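Local coordinates for protein HTH-type transcriptional regulator cbl (Escherichia coli K12, PDB 2FYI) that regulates transcription as a DNA-binding factor of the LysR family and may serve as an accessory regulator within the cys regulon, at residues L193-G198 with N203-F208; R207-C212 with E219-Q224. All blocks are in the same frame, centred on the assembly; numbering follows the deposited sequence.

In the fold
The chain here is the cofactor-binding domain, the part of Cbl that follows its DNA-binding domain, and both contacts belong to its C-terminal end. Strand 189-196 runs antiparallel to strands 66-69 and 79-94; after the short loop 197-202 the chain enters helix 203-212. Contact 1 closes that loop by packing the helix against the strand. Contact 2 closes the next one, setting helix 218-226 beside helix 203-212. The loops follow one another without nesting, and their segments share R207 and F208. The centres of the two contacts lie about 7 Å apart, and W206 CZ3 touches I221 CG2 at 3.6 Å, so strand and both helices share continuous apolar packing.

Contact 1 of 2, residues L193-G198 with N203-F208; sequences LGLKRG and NYVWRF
L195 reaches from strand 189-196 to two consecutive residues of helix 203-212, giving one methyl group to each. CD2 meets CG1 of V205 at 4.0 Å, while CD1 lies 3.8 Å from CZ3 on the six-membered ring of W206. L195 has the most surface buried here. Its CG stands anti to the carbonyl carbon (chi1 -57°), and the fork beyond it divides between the two partners. V205 points its CB toward the strand, with CG1 anti to the backbone N (chi1 173°); the two side chains pass alongside, running in opposing senses. W206 arrives by another route. Its CB leaves the helix away from the strand, but the length of the indole carries the six-membered ring back to L195, which comes to it at a slant. The contact is entirely apolar packing, and all three residues are buried in the protein. The strand and helix backbones stay well apart, with 9.4 Å between the CA atoms of L195 and V205, and the two segments meet through their side chains. Around this strand-loop-helix unit, I66 of strand 66-69 touches both L195 and V205, and L16 of strand 14-20 packs on V205 as well. Beyond W206, K222 of helix 218-226 makes a cation-pi contact with the indole, while Y204 and F208 turn to helix 29-39.

Contact 2 of 2, residues R207-C212 with E219-Q224; sequences RFLELC and EDIKRQ
The two helical segments run in clearly different directions, neither parallel nor antiparallel, and come closest at L209 and I221, whose CA atoms are 8.2 Å apart. Both of these residues point CB toward the opposite helix. I221 touches with two branches: CG2 approaches CD1 of L209 at 4.2 Å, and the delta methyl CD1 lies equally far, 4.2 Å, from CB of L209. With CG2 anti to the backbone N and CG1 anti to the carbonyl carbon (chi1 -66°), the two branches part at CB and meet L209 near its end and near its root. The same delta methyl extends to the helix backbone, 4.5 Å from N of E210. E210, partly exposed, lies at the border of the contact. F82 of strand 79-94 touches both L209 and I221, and I66 of strand 66-69 packs on L209. This is a small apolar helix-helix packing, in which the C-terminal helix 218-226 packs across helix 203-212 beside the sheet. It belongs to one of the two alpha/beta lobes of the periplasmic-binding-protein-like fold characteristic of LysR cofactor-binding domains.

Contact 1 of 2, residues L193-G198 with N203-F208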
loop_
_atom_site.group_PDB
_atom_site.type_symbol
_atom_site.label_atom_id
_atom_site.label_comp_id
_atom_site.label_asym_id
_atom_site.label_seq_id
_atom_site.Cartn_x
_atom_site.Cartn_y
_atom_site.Cartn_z
ATOM N N LEU A 193 -17.118 8.431 -6.207
ATOM C CA LEU A 193 -16.448 9.633 -6.572
ATOM C C LEU A 193 -17.098 10.689 -5.693
ATOM O O LEU A 193 -18.323 10.876 -5.754
ATOM C CB LEU A 193 -16.783 9.922 -8.005
ATOM C CG LEU A 193 -16.339 8.843 -8.978
ATOM C CD1 LEU A 193 -17.353 8.714 -10.101
ATOM C CD2 LEU A 193 -14.928 9.168 -9.501
ATOM N N GLY A 194 -16.296 11.353 -4.862
ATOM C CA GLY A 194 -16.818 12.374 -3.966
ATOM C C GLY A 194 -16.283 13.774 -4.233
ATOM O O GLY A 194 -15.160 13.945 -4.705
ATOM N N LEU A 195 -17.097 14.782 -3.940
ATOM C CA LEU A 195 -16.654 16.177 -3.976
ATOM C C LEU A 195 -17.130 16.819 -2.695
ATOM O O LEU A 195 -18.104 16.332 -2.072
ATOM C CB LEU A 195 -17.304 16.932 -5.143
ATOM C CG LEU A 195 -17.077 16.340 -6.520
ATOM C CD1 LEU A 195 -18.044 16.872 -7.537
ATOM C CD2 LEU A 195 -15.660 16.668 -6.887
ATOM N N LYS A 196 -16.484 17.919 -2.313
ATOM C CA LYS A 196 -16.976 18.715 -1.194
ATOM C C LYS A 196 -18.323 19.349 -1.527
ATOM O O LYS A 196 -18.506 19.944 -2.598
ATOM C CB LYS A 196 -15.965 19.787 -0.848
ATOM C CG LYS A 196 -16.303 20.651 0.336
ATOM C CD LYS A 196 -15.115 21.576 0.512
ATOM C CE LYS A 196 -15.463 22.841 1.247
ATOM N NZ LYS A 196 -15.458 22.554 2.684
ATOM N N ARG A 197 -19.274 19.214 -0.618
ATOM C CA ARG A 197 -20.621 19.737 -0.864
ATOM C C ARG A 197 -20.662 21.260 -0.863
ATOM O O ARG A 197 -19.954 21.902 -0.093
ATOM C CB ARG A 197 -21.565 19.190 0.185
ATOM C CG ARG A 197 -22.959 19.653 0.087
ATOM C CD ARG A 197 -23.692 19.041 1.231
ATOM N NE ARG A 197 -23.864 17.609 1.015
ATOM C CZ ARG A 197 -24.819 17.100 0.233
ATOM N NH1 ARG A 197 -25.669 17.928 -0.400
ATOM N NH2 ARG A 197 -24.936 15.782 0.083
ATOM N N GLY A 198 -21.483 21.837 -1.735
ATOM C CA GLY A 198 -21.538 23.289 -1.900
ATOM C C GLY A 198 -20.257 23.932 -2.436
ATOM O O GLY A 198 -20.133 25.147 -2.463
ATOM N N ASN A 203 -13.491 23.962 -14.492
ATOM C CA ASN A 203 -14.231 23.195 -15.498
ATOM C C ASN A 203 -13.774 21.742 -15.613
ATOM O O ASN A 203 -14.599 20.830 -15.764
ATOM C CB ASN A 203 -14.188 23.882 -16.865
ATOM C CG ASN A 203 -12.773 24.017 -17.421
ATOM O OD1 ASN A 203 -11.895 24.587 -16.782
ATOM N ND2 ASN A 203 -12.552 23.488 -18.628
ATOM N N TYR A 204 -12.459 21.523 -15.523
ATOM C CA TYR A 204 -11.901 20.183 -15.678
ATOM C C TYR A 204 -12.272 19.162 -14.574
ATOM O O TYR A 204 -12.245 17.945 -14.822
ATOM C CB TYR A 204 -10.395 20.230 -15.908
ATOM C CG TYR A 204 -9.622 20.952 -14.855
ATOM C CD1 TYR A 204 -9.010 22.181 -15.132
ATOM C CD2 TYR A 204 -9.480 20.421 -13.574
ATOM C CE1 TYR A 204 -8.262 22.870 -14.145
ATOM C CE2 TYR A 204 -8.740 21.093 -12.569
ATOM C CZ TYR A 204 -8.132 22.315 -12.860
ATOM O OH TYR A 204 -7.402 22.986 -11.884
ATOM N N VAL A 205 -12.615 19.635 -13.374
ATOM C CA VAL A 205 -13.012 18.713 -12.306
ATOM C C VAL A 205 -14.335 18.145 -12.745
ATOM O O VAL A 205 -14.544 16.940 -12.697
ATOM C CB VAL A 205 -13.236 19.432 -10.954
ATOM C CG1 VAL A 205 -13.822 18.478 -9.895
ATOM C CG2 VAL A 205 -11.969 20.107 -10.488
ATOM N N TRP A 206 -15.229 19.024 -13.206
ATOM C CA TRP A 206 -16.568 18.584 -13.611
ATOM C C TRP A 206 -16.454 17.562 -14.734
ATOM O O TRP A 206 -17.145 16.543 -14.734
ATOM C CB TRP A 206 -17.457 19.752 -14.027
ATOM C CG TRP A 206 -17.672 20.768 -12.969
ATOM C CD1 TRP A 206 -17.308 22.107 -13.007
ATOM C CD2 TRP A 206 -18.307 20.567 -11.711
ATOM N NE1 TRP A 206 -17.694 22.741 -11.844
ATOM C CE2 TRP A 206 -18.305 21.818 -11.030
ATOM C CE3 TRP A 206 -18.879 19.460 -11.084
ATOM C CZ2 TRP A 206 -18.855 21.971 -9.745
ATOM C CZ3 TRP A 206 -19.422 19.615 -9.815
ATOM C CH2 TRP A 206 -19.408 20.858 -9.161
ATOM N N ARG A 207 -15.544 17.822 -15.668
ATOM C CA ARG A 207 -15.338 16.879 -16.738
ATOM C C ARG A 207 -14.795 15.526 -16.293
ATOM O O ARG A 207 -15.231 14.499 -16.783
ATOM C CB ARG A 207 -14.453 17.443 -17.824
ATOM C CG ARG A 207 -14.528 16.528 -19.025
ATOM C CD ARG A 207 -15.893 16.673 -19.709
ATOM N NE ARG A 207 -15.817 17.790 -20.652
ATOM C CZ ARG A 207 -15.469 17.652 -21.937
ATOM N NH1 ARG A 207 -15.211 16.431 -22.431
ATOM N NH2 ARG A 207 -15.398 18.723 -22.740
ATOM N N PHE A 208 -13.839 15.520 -15.373
ATOM C CA PHE A 208 -13.263 14.269 -14.924
ATOM C C PHE A 208 -14.329 13.300 -14.469
ATOM O O PHE A 208 -14.271 12.113 -14.768
ATOM C CB PHE A 208 -12.304 14.503 -13.770
ATOM C CG PHE A 208 -11.568 13.264 -13.351
ATOM C CD1 PHE A 208 -10.326 12.972 -13.872
ATOM C CD2 PHE A 208 -12.135 12.368 -12.447
ATOM C CE1 PHE A 208 -9.656 11.807 -13.496
ATOM C CE2 PHE A 208 -11.458 11.203 -12.063
ATOM C CZ PHE A 208 -10.226 10.930 -12.593
#

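Contact 2 of 2, residues R207-C212 with E219-Q224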
loop_
_atom_site.group_PDB
_atom_site.type_symbol
_atom_site.label_atom_id
_atom_site.label_comp_id
_atom_site.label_asym_id
_atom_site.label_seq_id
_atom_site.Cartn_x
_atom_site.Cartn_y
_atom_site.Cartn_z
ATOM N N ARG A 207 -15.544 17.822 -15.668
ATOM C CA ARG A 207 -15.338 16.879 -16.738
ATOM C C ARG A 207 -14.795 15.526 -16.293
ATOM O O ARG A 207 -15.231 14.499 -16.783
ATOM C CB ARG A 207 -14.453 17.443 -17.824
ATOM C CG ARG A 207 -14.528 16.528 -19.025
ATOM C CD ARG A 207 -15.893 16.673 -19.709
ATOM N NE ARG A 207 -15.817 17.790 -20.652
ATOM C CZ ARG A 207 -15.469 17.652 -21.937
ATOM N NH1 ARG A 207 -15.211 16.431 -22.431
ATOM N NH2 ARG A 207 -15.398 18.723 -22.740
ATOM N N PHE A 208 -13.839 15.520 -15.373
ATOM C CA PHE A 208 -13.263 14.269 -14.924
ATOM C C PHE A 208 -14.329 13.300 -14.469
ATOM O O PHE A 208 -14.271 12.113 -14.768
ATOM C CB PHE A 208 -12.304 14.503 -13.770
ATOM C CG PHE A 208 -11.568 13.264 -13.351
ATOM C CD1 PHE A 208 -10.326 12.972 -13.872
ATOM C CD2 PHE A 208 -12.135 12.368 -12.447
ATOM C CE1 PHE A 208 -9.656 11.807 -13.496
ATOM C CE2 PHE A 208 -11.458 11.203 -12.063
ATOM C CZ PHE A 208 -10.226 10.930 -12.593
ATOM N N LEU A 209 -15.305 13.807 -13.728
ATOM C CA LEU A 209 -16.337 12.937 -13.189
ATOM C C LEU A 209 -17.100 12.333 -14.332
ATOM O O LEU A 209 -17.380 11.136 -14.335
ATOM C CB LEU A 209 -17.296 13.674 -12.241
ATOM C CG LEU A 209 -16.739 14.110 -10.883
ATOM C CD1 LEU A 209 -17.739 13.867 -9.810
ATOM C CD2 LEU A 209 -15.516 13.315 -10.568
ATOM N N GLU A 210 -17.418 13.156 -15.316
ATOM C CA GLU A 210 -18.230 12.701 -16.443
ATOM C C GLU A 210 -17.510 11.595 -17.235
ATOM O O GLU A 210 -18.002 10.475 -17.426
ATOM C CB GLU A 210 -18.534 13.890 -17.328
ATOM C CG GLU A 210 -19.486 13.580 -18.416
ATOM C CD GLU A 210 -19.234 14.493 -19.583
ATOM O OE1 GLU A 210 -19.723 15.664 -19.567
ATOM O OE2 GLU A 210 -18.509 14.040 -20.506
ATOM N N LEU A 211 -16.323 11.963 -17.684
ATOM C CA LEU A 211 -15.330 11.066 -18.199
ATOM C C LEU A 211 -15.307 9.702 -17.501
ATOM O O LEU A 211 -15.107 8.689 -18.160
ATOM C CB LEU A 211 -13.987 11.752 -18.031
ATOM C CG LEU A 211 -12.917 11.364 -19.033
ATOM C CD1 LEU A 211 -13.549 10.827 -20.327
ATOM C CD2 LEU A 211 -11.997 12.569 -19.266
ATOM N N CYS A 212 -15.485 9.678 -16.178
ATOM C CA CYS A 212 -15.531 8.430 -15.402
ATOM C C CYS A 212 -16.782 7.593 -15.627
ATOM O O CYS A 212 -16.734 6.350 -15.537
ATOM C CB CYS A 212 -15.537 8.751 -13.938
ATOM S SG CYS A 212 -13.961 8.778 -13.277
ATOM N N GLU A 219 -24.323 18.557 -15.800
ATOM C CA GLU A 219 -25.362 19.385 -15.188
ATOM C C GLU A 219 -25.939 18.725 -13.959
ATOM O O GLU A 219 -26.227 19.379 -12.969
ATOM C CB GLU A 219 -26.476 19.713 -16.185
ATOM C CG GLU A 219 -26.054 20.689 -17.282
ATOM C CD GLU A 219 -24.676 20.336 -17.853
ATOM O OE1 GLU A 219 -24.414 19.112 -18.072
ATOM O OE2 GLU A 219 -23.848 21.271 -18.051
ATOM N N ASP A 220 -26.098 17.418 -14.007
ATOM C CA ASP A 220 -26.685 16.729 -12.874
ATOM C C ASP A 220 -25.702 16.677 -11.709
ATOM O O ASP A 220 -26.098 16.780 -10.539
ATOM C CB ASP A 220 -27.165 15.331 -13.284
ATOM C CG ASP A 220 -27.743 15.308 -14.696
ATOM O OD1 ASP A 220 -28.748 16.019 -14.969
ATOM O OD2 ASP A 220 -27.173 14.581 -15.539
ATOM N N ILE A 221 -24.422 16.534 -12.031
ATOM C CA ILE A 221 -23.397 16.568 -11.000
ATOM C C ILE A 221 -23.397 17.934 -10.290
ATOM O O ILE A 221 -23.540 17.997 -9.069
ATOM C CB ILE A 221 -21.996 16.219 -11.567
ATOM C CG1 ILE A 221 -21.956 14.761 -12.045
ATOM C CG2 ILE A 221 -20.911 16.452 -10.519
ATOM C CD1 ILE A 221 -21.213 14.565 -13.360
ATOM N N LYS A 222 -23.265 19.016 -11.053
ATOM C CA LYS A 222 -23.279 20.361 -10.489
ATOM C C LYS A 222 -24.523 20.619 -9.661
ATOM O O LYS A 222 -24.447 21.122 -8.546
ATOM C CB LYS A 222 -23.226 21.401 -11.596
ATOM C CG LYS A 222 -21.876 21.602 -12.222
ATOM C CD LYS A 222 -22.006 22.582 -13.378
ATOM C CE LYS A 222 -20.654 22.917 -13.972
ATOM N NZ LYS A 222 -20.779 23.982 -14.985
ATOM N N ARG A 223 -25.676 20.277 -10.221
ATOM C CA ARG A 223 -26.961 20.576 -9.610
ATOM C C ARG A 223 -27.049 19.981 -8.233
ATOM O O ARG A 223 -27.576 20.576 -7.309
ATOM C CB ARG A 223 -28.058 19.978 -10.463
ATOM C CG ARG A 223 -29.415 20.619 -10.307
ATOM C CD ARG A 223 -30.402 19.943 -11.284
ATOM N NE ARG A 223 -29.883 19.919 -12.661
ATOM C CZ ARG A 223 -30.083 20.876 -13.578
ATOM N NH1 ARG A 223 -30.814 21.957 -13.297
ATOM N NH2 ARG A 223 -29.555 20.748 -14.795
ATOM N N GLN A 224 -26.503 18.788 -8.117
ATOM C CA GLN A 224 -26.629 17.976 -6.926
ATOM C C GLN A 224 -25.568 18.258 -5.869
ATOM O O GLN A 224 -25.811 18.093 -4.687
ATOM C CB GLN A 224 -26.571 16.533 -7.350
ATOM C CG GLN A 224 -27.288 15.613 -6.447
ATOM C CD GLN A 224 -26.837 14.213 -6.706
ATOM O OE1 GLN A 224 -27.149 13.637 -7.752
ATOM N NE2 GLN A 224 -26.052 13.657 -5.780
#